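Local atomic coordinates of magnesium transporter MgtE (Enterococcus faecalis, PDB entry 2OUX), a protein that probably transports magnesium ions across the cell membrane as a homodimer and binds magnesium in its cytosolic part. Residues Tyr80-Arg85 against Lys110-Lys115; Tyr175-Asp180 against Val186-Leu191; Arg192-Asn197 against Thr201-Ile206. All coordinates share one frame; numbering follows the deposited sequence.

Contact 1 of 3, residues Tyr80-Arg85 against Lys110-Lys115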
loop_
_atom_site.group_PDB
_atom_site.type_symbol
_atom_site.label_atom_id
_atom_site.label_comp_id
_atom_site.label_asym_id
_atom_site.label_seq_id
_atom_site.Cartn_x
_atom_site.Cartn_y
_atom_site.Cartn_z
ATOM N N TYR A 80 0.462 23.870 19.866
ATOM C CA TYR A 80 1.614 22.961 19.821
ATOM C C TYR A 80 2.670 23.779 19.100
ATOM O O TYR A 80 3.811 23.894 19.543
ATOM C CB TYR A 80 1.361 21.705 18.981
ATOM C CG TYR A 80 0.643 20.571 19.675
ATOM C CD1 TYR A 80 0.902 20.258 21.010
ATOM C CD2 TYR A 80 -0.275 19.780 18.978
ATOM C CE1 TYR A 80 0.266 19.183 21.633
ATOM C CE2 TYR A 80 -0.913 18.703 19.590
ATOM C CZ TYR A 80 -0.640 18.412 20.914
ATOM O OH TYR A 80 -1.269 17.347 21.514
ATOM N N LEU A 81 2.261 24.363 17.978
ATOM C CA LEU A 81 3.157 25.176 17.176
ATOM C C LEU A 81 3.549 26.476 17.877
ATOM O O LEU A 81 4.693 26.919 17.774
ATOM C CB LEU A 81 2.511 25.495 15.826
ATOM C CG LEU A 81 2.051 24.329 14.944
ATOM C CD1 LEU A 81 2.172 24.762 13.485
ATOM C CD2 LEU A 81 2.905 23.087 15.183
ATOM N N ALA A 82 2.599 27.083 18.582
ATOM C CA ALA A 82 2.851 28.333 19.290
ATOM C C ALA A 82 3.960 28.182 20.327
ATOM O O ALA A 82 4.878 29.000 20.376
ATOM C CB ALA A 82 1.580 28.816 19.958
ATOM N N GLU A 83 3.877 27.133 21.144
ATOM C CA GLU A 83 4.877 26.892 22.179
ATOM C C GLU A 83 6.267 26.653 21.592
ATOM O O GLU A 83 7.272 26.746 22.295
ATOM C CB GLU A 83 4.461 25.708 23.064
ATOM C CG GLU A 83 4.292 24.385 22.338
ATOM C CD GLU A 83 3.653 23.314 23.212
ATOM O OE1 GLU A 83 2.648 23.617 23.890
ATOM O OE2 GLU A 83 4.139 22.164 23.215
HETATM N N MSE A 84 6.330 26.356 20.302
HETATM C CA MSE A 84 7.614 26.122 19.646
HETATM C C MSE A 84 8.222 27.446 19.218
HETATM O O MSE A 84 7.502 28.409 18.968
HETATM C CB MSE A 84 7.437 25.257 18.397
HETATM C CG MSE A 84 7.344 23.762 18.632
HETATM SE SE MSE A 84 6.657 22.853 17.056
HETATM C CE MSE A 84 8.121 23.057 15.872
ATOM N N ARG A 85 9.547 27.498 19.138
ATOM C CA ARG A 85 10.205 28.710 18.691
ATOM C C ARG A 85 9.856 28.811 17.216
ATOM O O ARG A 85 10.122 27.885 16.445
ATOM C CB ARG A 85 11.722 28.612 18.847
ATOM C CG ARG A 85 12.225 28.696 20.272
ATOM C CD ARG A 85 13.707 28.374 20.303
ATOM N NE ARG A 85 13.969 27.091 19.652
ATOM C CZ ARG A 85 15.179 26.592 19.422
ATOM N NH1 ARG A 85 16.262 27.265 19.790
ATOM N NH2 ARG A 85 15.305 25.415 18.820
ATOM N N LYS A 110 -5.492 32.341 10.509
ATOM C CA LYS A 110 -4.972 33.032 9.334
ATOM C C LYS A 110 -3.649 33.760 9.582
ATOM O O LYS A 110 -2.846 33.909 8.661
ATOM C CB LYS A 110 -6.017 34.014 8.793
ATOM C CG LYS A 110 -7.338 33.353 8.392
ATOM C CD LYS A 110 -7.145 32.238 7.354
ATOM C CE LYS A 110 -6.599 32.760 6.025
ATOM N NZ LYS A 110 -6.441 31.677 5.008
ATOM N N SER A 111 -3.426 34.200 10.821
ATOM C CA SER A 111 -2.194 34.906 11.182
ATOM C C SER A 111 -0.981 33.978 11.244
ATOM O O SER A 111 0.022 34.214 10.565
ATOM C CB SER A 111 -2.352 35.610 12.534
ATOM O OG SER A 111 -3.283 36.672 12.452
ATOM N N GLN A 112 -1.074 32.933 12.067
ATOM C CA GLN A 112 0.019 31.972 12.208
ATOM C C GLN A 112 0.464 31.467 10.841
ATOM O O GLN A 112 1.654 31.462 10.526
ATOM C CB GLN A 112 -0.408 30.780 13.079
ATOM C CG GLN A 112 -0.407 31.044 14.585
ATOM C CD GLN A 112 -0.604 29.774 15.416
ATOM O OE1 GLN A 112 -1.687 29.178 15.423
ATOM N NE2 GLN A 112 0.448 29.355 16.117
ATOM N N LYS A 113 -0.507 31.056 10.032
ATOM C CA LYS A 113 -0.255 30.535 8.694
ATOM C C LYS A 113 0.701 31.403 7.868
ATOM O O LYS A 113 1.613 30.889 7.222
ATOM C CB LYS A 113 -1.587 30.365 7.958
ATOM C CG LYS A 113 -1.471 29.781 6.567
ATOM C CD LYS A 113 -2.842 29.622 5.936
ATOM C CE LYS A 113 -2.730 29.136 4.499
ATOM N NZ LYS A 113 -1.934 30.085 3.660
ATOM N N ALA A 114 0.503 32.718 7.891
ATOM C CA ALA A 114 1.376 33.607 7.131
ATOM C C ALA A 114 2.712 33.788 7.832
ATOM O O ALA A 114 3.761 33.832 7.189
ATOM C CB ALA A 114 0.710 34.963 6.930
ATOM N N LYS A 115 2.672 33.888 9.155
ATOM C CA LYS A 115 3.889 34.084 9.928
ATOM C C LYS A 115 4.873 32.919 9.754
ATOM O O LYS A 115 6.054 33.141 9.484
ATOM C CB LYS A 115 3.544 34.294 11.413
ATOM C CG LYS A 115 3.566 33.040 12.264
ATOM C CD LYS A 115 4.777 33.026 13.195
ATOM C CE LYS A 115 4.546 33.902 14.417
ATOM N NZ LYS A 115 3.358 33.436 15.203
#
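The amide of Gln112 reaches across to Ala82, joining helix 110-118 to the end of helix 79-83 inside the MgtE intracellular N domain. This part of the fold is all-helical: the 24 residues between the two segments include 18 in helices and none in strands. The contact is thin, burying 70 Å² in all, and the nearest pair of CA atoms, those of Ala82 and Gln112, are 8.5 Å apart, so one long side chain has to span the gap. Gln112 does this with CG anti to its own carbonyl carbon (chi1 -78°) and an extended chain beyond it. Its NE2 comes alongside Leu81, 4.4 Å from Leu81 CB. This is van der Waals proximity, since no hydrogen bond joins the segments. The polar need of NE2 is met nearby, by a hydrogen bond to Lys78 O and a weak one to Tyr116 OH. Lys113, next along, faces the body of the domain, packing on Leu105 of helix 98-107 and on Leu132. Further on, Lys115 N continues the helix with a 3.0 Å bond to Ser111 O. On the other segment Leu81 is buried against Leu104, Leu108 and Met92. At the closest point, Gln112 NE2 lies 4.0 Å from both N and CB of Ala82.

Contact 2 of 3, residues Tyr175-Asp180 against Val186-Leu191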
loop_
_atom_site.group_PDB
_atom_site.type_symbol
_atom_site.label_atom_id
_atom_site.label_comp_id
_atom_site.label_asym_id
_atom_site.label_seq_id
_atom_site.Cartn_x
_atom_site.Cartn_y
_atom_site.Cartn_z
ATOM N N TYR A 175 6.199 2.589 -6.481
ATOM C CA TYR A 175 5.746 2.819 -7.841
ATOM C C TYR A 175 6.733 3.849 -8.353
ATOM O O TYR A 175 7.049 4.808 -7.648
ATOM C CB TYR A 175 4.325 3.400 -7.894
ATOM C CG TYR A 175 3.230 2.371 -7.796
ATOM C CD1 TYR A 175 3.199 1.289 -8.666
ATOM C CD2 TYR A 175 2.230 2.471 -6.831
ATOM C CE1 TYR A 175 2.201 0.332 -8.583
ATOM C CE2 TYR A 175 1.227 1.518 -6.737
ATOM C CZ TYR A 175 1.220 0.452 -7.613
ATOM O OH TYR A 175 0.240 -0.508 -7.525
ATOM N N VAL A 176 7.246 3.643 -9.556
ATOM C CA VAL A 176 8.177 4.600 -10.145
ATOM C C VAL A 176 7.515 5.126 -11.405
ATOM O O VAL A 176 7.217 4.366 -12.323
ATOM C CB VAL A 176 9.511 3.940 -10.518
ATOM C CG1 VAL A 176 10.464 4.980 -11.086
ATOM C CG2 VAL A 176 10.122 3.278 -9.289
ATOM N N TYR A 177 7.276 6.429 -11.449
ATOM C CA TYR A 177 6.630 7.021 -12.612
ATOM C C TYR A 177 7.637 7.443 -13.677
ATOM O O TYR A 177 8.736 7.900 -13.368
ATOM C CB TYR A 177 5.765 8.192 -12.148
ATOM C CG TYR A 177 4.766 7.730 -11.112
ATOM C CD1 TYR A 177 3.588 7.084 -11.494
ATOM C CD2 TYR A 177 5.052 7.830 -9.747
ATOM C CE1 TYR A 177 2.723 6.537 -10.549
ATOM C CE2 TYR A 177 4.190 7.289 -8.790
ATOM C CZ TYR A 177 3.036 6.638 -9.205
ATOM O OH TYR A 177 2.234 6.035 -8.276
ATOM N N VAL A 178 7.265 7.264 -14.939
ATOM C CA VAL A 178 8.151 7.622 -16.033
ATOM C C VAL A 178 7.604 8.849 -16.736
ATOM O O VAL A 178 6.448 8.869 -17.127
ATOM C CB VAL A 178 8.273 6.465 -17.053
ATOM C CG1 VAL A 178 9.289 6.823 -18.138
ATOM C CG2 VAL A 178 8.695 5.178 -16.337
ATOM N N VAL A 179 8.430 9.878 -16.875
ATOM C CA VAL A 179 8.012 11.103 -17.551
ATOM C C VAL A 179 9.001 11.443 -18.654
ATOM O O VAL A 179 10.081 10.869 -18.718
ATOM C CB VAL A 179 7.973 12.327 -16.595
ATOM C CG1 VAL A 179 6.903 12.145 -15.529
ATOM C CG2 VAL A 179 9.338 12.531 -15.965
ATOM N N ASP A 180 8.617 12.370 -19.525
ATOM C CA ASP A 180 9.508 12.821 -20.587
ATOM C C ASP A 180 10.140 14.114 -20.075
ATOM O O ASP A 180 9.980 14.448 -18.901
ATOM C CB ASP A 180 8.741 13.057 -21.894
ATOM C CG ASP A 180 7.637 14.081 -21.758
ATOM O OD1 ASP A 180 7.594 14.783 -20.730
ATOM O OD2 ASP A 180 6.815 14.188 -22.697
ATOM N N VAL A 186 4.245 9.484 -18.895
ATOM C CA VAL A 186 4.153 8.566 -20.028
ATOM C C VAL A 186 4.224 7.079 -19.689
ATOM O O VAL A 186 4.130 6.235 -20.576
ATOM C CB VAL A 186 5.254 8.881 -21.063
ATOM C CG1 VAL A 186 5.095 10.321 -21.558
ATOM C CG2 VAL A 186 6.640 8.670 -20.436
ATOM N N GLY A 187 4.388 6.749 -18.413
ATOM C CA GLY A 187 4.474 5.349 -18.048
ATOM C C GLY A 187 4.679 5.119 -16.569
ATOM O O GLY A 187 4.792 6.066 -15.784
ATOM N N VAL A 188 4.733 3.850 -16.183
ATOM C CA VAL A 188 4.917 3.492 -14.783
ATOM C C VAL A 188 5.464 2.075 -14.664
ATOM O O VAL A 188 5.270 1.251 -15.562
ATOM C CB VAL A 188 3.574 3.555 -14.015
ATOM C CG1 VAL A 188 2.585 2.544 -14.594
ATOM C CG2 VAL A 188 3.799 3.273 -12.537
ATOM N N ILE A 189 6.162 1.810 -13.561
ATOM C CA ILE A 189 6.700 0.487 -13.281
ATOM C C ILE A 189 6.743 0.305 -11.770
ATOM O O ILE A 189 7.245 1.160 -11.055
ATOM C CB ILE A 189 8.130 0.266 -13.882
ATOM C CG1 ILE A 189 8.488 -1.220 -13.782
ATOM C CG2 ILE A 189 9.182 1.072 -13.123
ATOM C CD1 ILE A 189 9.656 -1.638 -14.645
ATOM N N SER A 190 6.177 -0.796 -11.288
ATOM C CA SER A 190 6.166 -1.077 -9.857
ATOM C C SER A 190 7.566 -1.500 -9.452
ATOM O O SER A 190 8.326 -2.018 -10.270
ATOM C CB SER A 190 5.194 -2.208 -9.534
ATOM O OG SER A 190 5.650 -3.416 -10.111
ATOM N N LEU A 191 7.916 -1.280 -8.194
ATOM C CA LEU A 191 9.244 -1.657 -7.745
ATOM C C LEU A 191 9.421 -3.174 -7.836
ATOM O O LEU A 191 10.506 -3.664 -8.165
ATOM C CB LEU A 191 9.486 -1.190 -6.309
ATOM C CG LEU A 191 10.902 -1.494 -5.811
ATOM C CD1 LEU A 191 11.926 -0.868 -6.769
ATOM C CD2 LEU A 191 11.078 -0.952 -4.407
#
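Val178 O is gripped by two backbone amides of the facing strand: Val186 N at 2.9 Å, in the carbonyl plane, and Gly187 N in a weaker, strongly bent bond (N-H...O 128°). Two consecutive residues thus face Val178, which defines a classic beta bulge in the antiparallel hairpin of strands 175-179 and 185-190, part of the first CBS domain. Gly187, nearly fully extended, returns a carbonyl to Val178 N at 2.9 Å; that bond is almost straight at the hydrogen (171°), although the donor sits well above the carbonyl plane. Beyond the bulge the ladder is regular: Val176 and Ile189 form a hydrogen-bonded pair with two reciprocal bonds, while Tyr177-Val188 and Tyr175-Ser190 are non-hydrogen-bonded pairs.

One face carries Tyr175, Tyr177, Val188 and Ser190. With CG1 between the backbone N and the carbonyl carbon (chi1 62°), Val188 has CG2 anti to N, and this methyl lies 4.0 Å from CD1 of Tyr177, the two side chains running side by side. The same methyl is 4.4 Å from Tyr175 CD1, and Tyr175 CE1 rests 4.0 Å from Ser190 CB. On the other face Val176 CB meets Ile189 CG2 at 3.9 Å. At the bulge Val186 crosses Val178 at about a right angle, with Val186 CG2 4.0 Å from Val178 CG1.

Tyr177 belongs to a magnesium site with Ala234 of the second CBS domain; about 3 Å separates its side chain from the ion. Backbone bonds set the register, while the contacts between side chains are mostly apolar; the strand pairing thereby holds Tyr177 beside the magnesium.

Contact 3 of 3, residues Arg192-Asn197 against Thr201-Ile206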
loop_
_atom_site.group_PDB
_atom_site.type_symbol
_atom_site.label_atom_id
_atom_site.label_comp_id
_atom_site.label_asym_id
_atom_site.label_seq_id
_atom_site.Cartn_x
_atom_site.Cartn_y
_atom_site.Cartn_z
ATOM N N ARG A 192 8.349 -3.913 -7.561
ATOM C CA ARG A 192 8.412 -5.365 -7.620
ATOM C C ARG A 192 8.678 -5.902 -9.031
ATOM O O ARG A 192 9.171 -7.013 -9.182
ATOM C CB ARG A 192 7.134 -5.991 -7.046
ATOM C CG ARG A 192 5.847 -5.762 -7.839
ATOM C CD ARG A 192 4.627 -6.325 -7.072
ATOM N NE ARG A 192 4.669 -7.780 -6.930
ATOM C CZ ARG A 192 3.894 -8.484 -6.107
ATOM N NH1 ARG A 192 3.001 -7.877 -5.337
ATOM N NH2 ARG A 192 4.015 -9.801 -6.053
ATOM N N ASP A 193 8.347 -5.127 -10.058
ATOM C CA ASP A 193 8.607 -5.561 -11.431
ATOM C C ASP A 193 10.020 -5.148 -11.767
ATOM O O ASP A 193 10.745 -5.835 -12.491
ATOM C CB ASP A 193 7.647 -4.902 -12.417
ATOM C CG ASP A 193 6.295 -5.559 -12.427
ATOM O OD1 ASP A 193 6.185 -6.680 -11.896
ATOM O OD2 ASP A 193 5.345 -4.970 -12.976
ATOM N N LEU A 194 10.406 -4.012 -11.208
ATOM C CA LEU A 194 11.728 -3.459 -11.415
ATOM C C LEU A 194 12.845 -4.361 -10.893
ATOM O O LEU A 194 13.750 -4.726 -11.641
ATOM C CB LEU A 194 11.818 -2.093 -10.735
ATOM C CG LEU A 194 13.015 -1.211 -11.078
ATOM C CD1 LEU A 194 13.018 -0.902 -12.575
ATOM C CD2 LEU A 194 12.930 0.086 -10.283
ATOM N N ILE A 195 12.783 -4.731 -9.618
ATOM C CA ILE A 195 13.841 -5.546 -9.031
ATOM C C ILE A 195 14.109 -6.900 -9.679
ATOM O O ILE A 195 15.177 -7.486 -9.457
ATOM C CB ILE A 195 13.613 -5.781 -7.518
ATOM C CG1 ILE A 195 12.380 -6.659 -7.295
ATOM C CG2 ILE A 195 13.469 -4.447 -6.806
ATOM C CD1 ILE A 195 12.286 -7.201 -5.884
ATOM N N VAL A 196 13.169 -7.408 -10.472
ATOM C CA VAL A 196 13.385 -8.703 -11.110
ATOM C C VAL A 196 13.916 -8.550 -12.534
ATOM O O VAL A 196 13.931 -9.506 -13.303
ATOM C CB VAL A 196 12.091 -9.546 -11.176
ATOM C CG1 VAL A 196 11.411 -9.577 -9.808
ATOM C CG2 VAL A 196 11.162 -8.998 -12.248
ATOM N N ASN A 197 14.341 -7.346 -12.895
ATOM C CA ASN A 197 14.860 -7.132 -14.235
ATOM C C ASN A 197 16.373 -6.952 -14.206
ATOM O O ASN A 197 16.943 -6.571 -13.180
ATOM C CB ASN A 197 14.170 -5.926 -14.881
ATOM C CG ASN A 197 12.916 -6.319 -15.642
ATOM O OD1 ASN A 197 12.989 -6.779 -16.782
ATOM N ND2 ASN A 197 11.756 -6.160 -15.007
ATOM N N THR A 201 18.825 -3.792 -18.634
ATOM C CA THR A 201 17.547 -3.575 -19.302
ATOM C C THR A 201 17.134 -2.097 -19.291
ATOM O O THR A 201 17.365 -1.376 -18.315
ATOM C CB THR A 201 16.440 -4.395 -18.640
ATOM O OG1 THR A 201 16.854 -5.763 -18.547
ATOM C CG2 THR A 201 15.159 -4.309 -19.460
ATOM N N LEU A 202 16.523 -1.649 -20.381
ATOM C CA LEU A 202 16.076 -0.264 -20.481
ATOM C C LEU A 202 14.667 -0.078 -19.935
ATOM O O LEU A 202 13.734 -0.778 -20.338
ATOM C CB LEU A 202 16.132 0.213 -21.932
ATOM C CG LEU A 202 17.391 0.990 -22.345
ATOM C CD1 LEU A 202 18.637 0.224 -21.942
ATOM C CD2 LEU A 202 17.365 1.234 -23.853
ATOM N N ILE A 203 14.527 0.873 -19.014
ATOM C CA ILE A 203 13.247 1.178 -18.391
ATOM C C ILE A 203 12.146 1.203 -19.442
ATOM O O ILE A 203 11.066 0.657 -19.233
ATOM C CB ILE A 203 13.302 2.559 -17.657
ATOM C CG1 ILE A 203 14.198 2.461 -16.421
ATOM C CG2 ILE A 203 11.890 3.034 -17.321
ATOM C CD1 ILE A 203 13.708 1.460 -15.390
ATOM N N ALA A 204 12.436 1.829 -20.580
ATOM C CA ALA A 204 11.477 1.952 -21.673
ATOM C C ALA A 204 10.997 0.609 -22.198
ATOM O O ALA A 204 9.926 0.518 -22.800
ATOM C CB ALA A 204 12.089 2.761 -22.811
ATOM N N ASP A 205 11.784 -0.437 -21.974
ATOM C CA ASP A 205 11.406 -1.756 -22.455
ATOM C C ASP A 205 10.548 -2.567 -21.495
ATOM O O ASP A 205 9.896 -3.522 -21.912
ATOM C CB ASP A 205 12.652 -2.560 -22.838
ATOM C CG ASP A 205 13.243 -2.111 -24.166
ATOM O OD1 ASP A 205 12.449 -1.798 -25.079
ATOM O OD2 ASP A 205 14.487 -2.083 -24.302
ATOM N N ILE A 206 10.536 -2.189 -20.221
ATOM C CA ILE A 206 9.748 -2.926 -19.248
ATOM C C ILE A 206 8.660 -2.106 -18.555
ATOM O O ILE A 206 7.887 -2.650 -17.765
ATOM C CB ILE A 206 10.655 -3.557 -18.170
ATOM C CG1 ILE A 206 11.593 -2.496 -17.592
ATOM C CG2 ILE A 206 11.441 -4.719 -18.771
ATOM C CD1 ILE A 206 12.324 -2.944 -16.355
HETATM O O HOH W 1 15.539 -7.670 -17.413
#
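Asn197 and Ile206 approach from opposite directions, and the methyl CD1 of Ile206 lies against the Asn197 amide, 3.5 Å from both its CG and its ND2. The second methyl, Ile206 CG2, comes to the oxygen end, 3.3 Å from Asn197 OD1. CG1 of Ile206 stands between its backbone N and carbonyl carbon (chi1 51°), which carries CD1 forward onto the amide.

Two polar links fix the rotation of that amide. Asn197 ND2 donates back to Asp193 O at 2.7 Å, with the acceptor close to the amide plane, although the bond is bent at the hydrogen (141°). At the other end, a water donates to Asn197 OD1 at 2.8 Å and also lies 2.6 Å from Thr201 OG1, so it bridges the segments, which no direct hydrogen bond joins. A type I turn from Leu194 to Asn197 brings the asparagine into place.

Alongside this polar end is an apolar one. Leu194 and Ile203 cross at a slant and meet through their CD1 methyls at 3.7 Å, while Leu194 CD1 reaches Ile206 CD1 at 4.4 Å.

Facing the second subunit, the Arg192 guanidinium is hydrogen-bonded to the carbonyls of Ala167, Ala170 and Glu171 of that chain. The contact thus joins helix 191-194 and the short, weakly bonded helix 203-206 in the first CBS domain. Leu194 also packs on Met160 and Leu163 and Ile203 on Ala159, all of helix 156-166; Leu194 and Ile206 both rest on Ile189 of strand 185-190.

From the N terminus the three contacts follow in series, none enclosing or crossing another. Contact 1 comes first, closing a mostly helical loop of 24 residues and joining two helices of the N domain. The chain then enters the CBS region, where contact 2 closes a hairpin with five intervening residues and contact 3 a still shorter loop of three. Contact 1 stands apart, its centre about 38 Å from that of contact 2 and about 46 Å from that of contact 3. Contacts 2 and 3 together tie the hairpin of the first CBS domain to the two short helices that follow it: strand 185-190 runs directly into helix 191-194, and Ile189 CD1 packs 3.4 Å from Ile206 CD1. Both reach the second subunit.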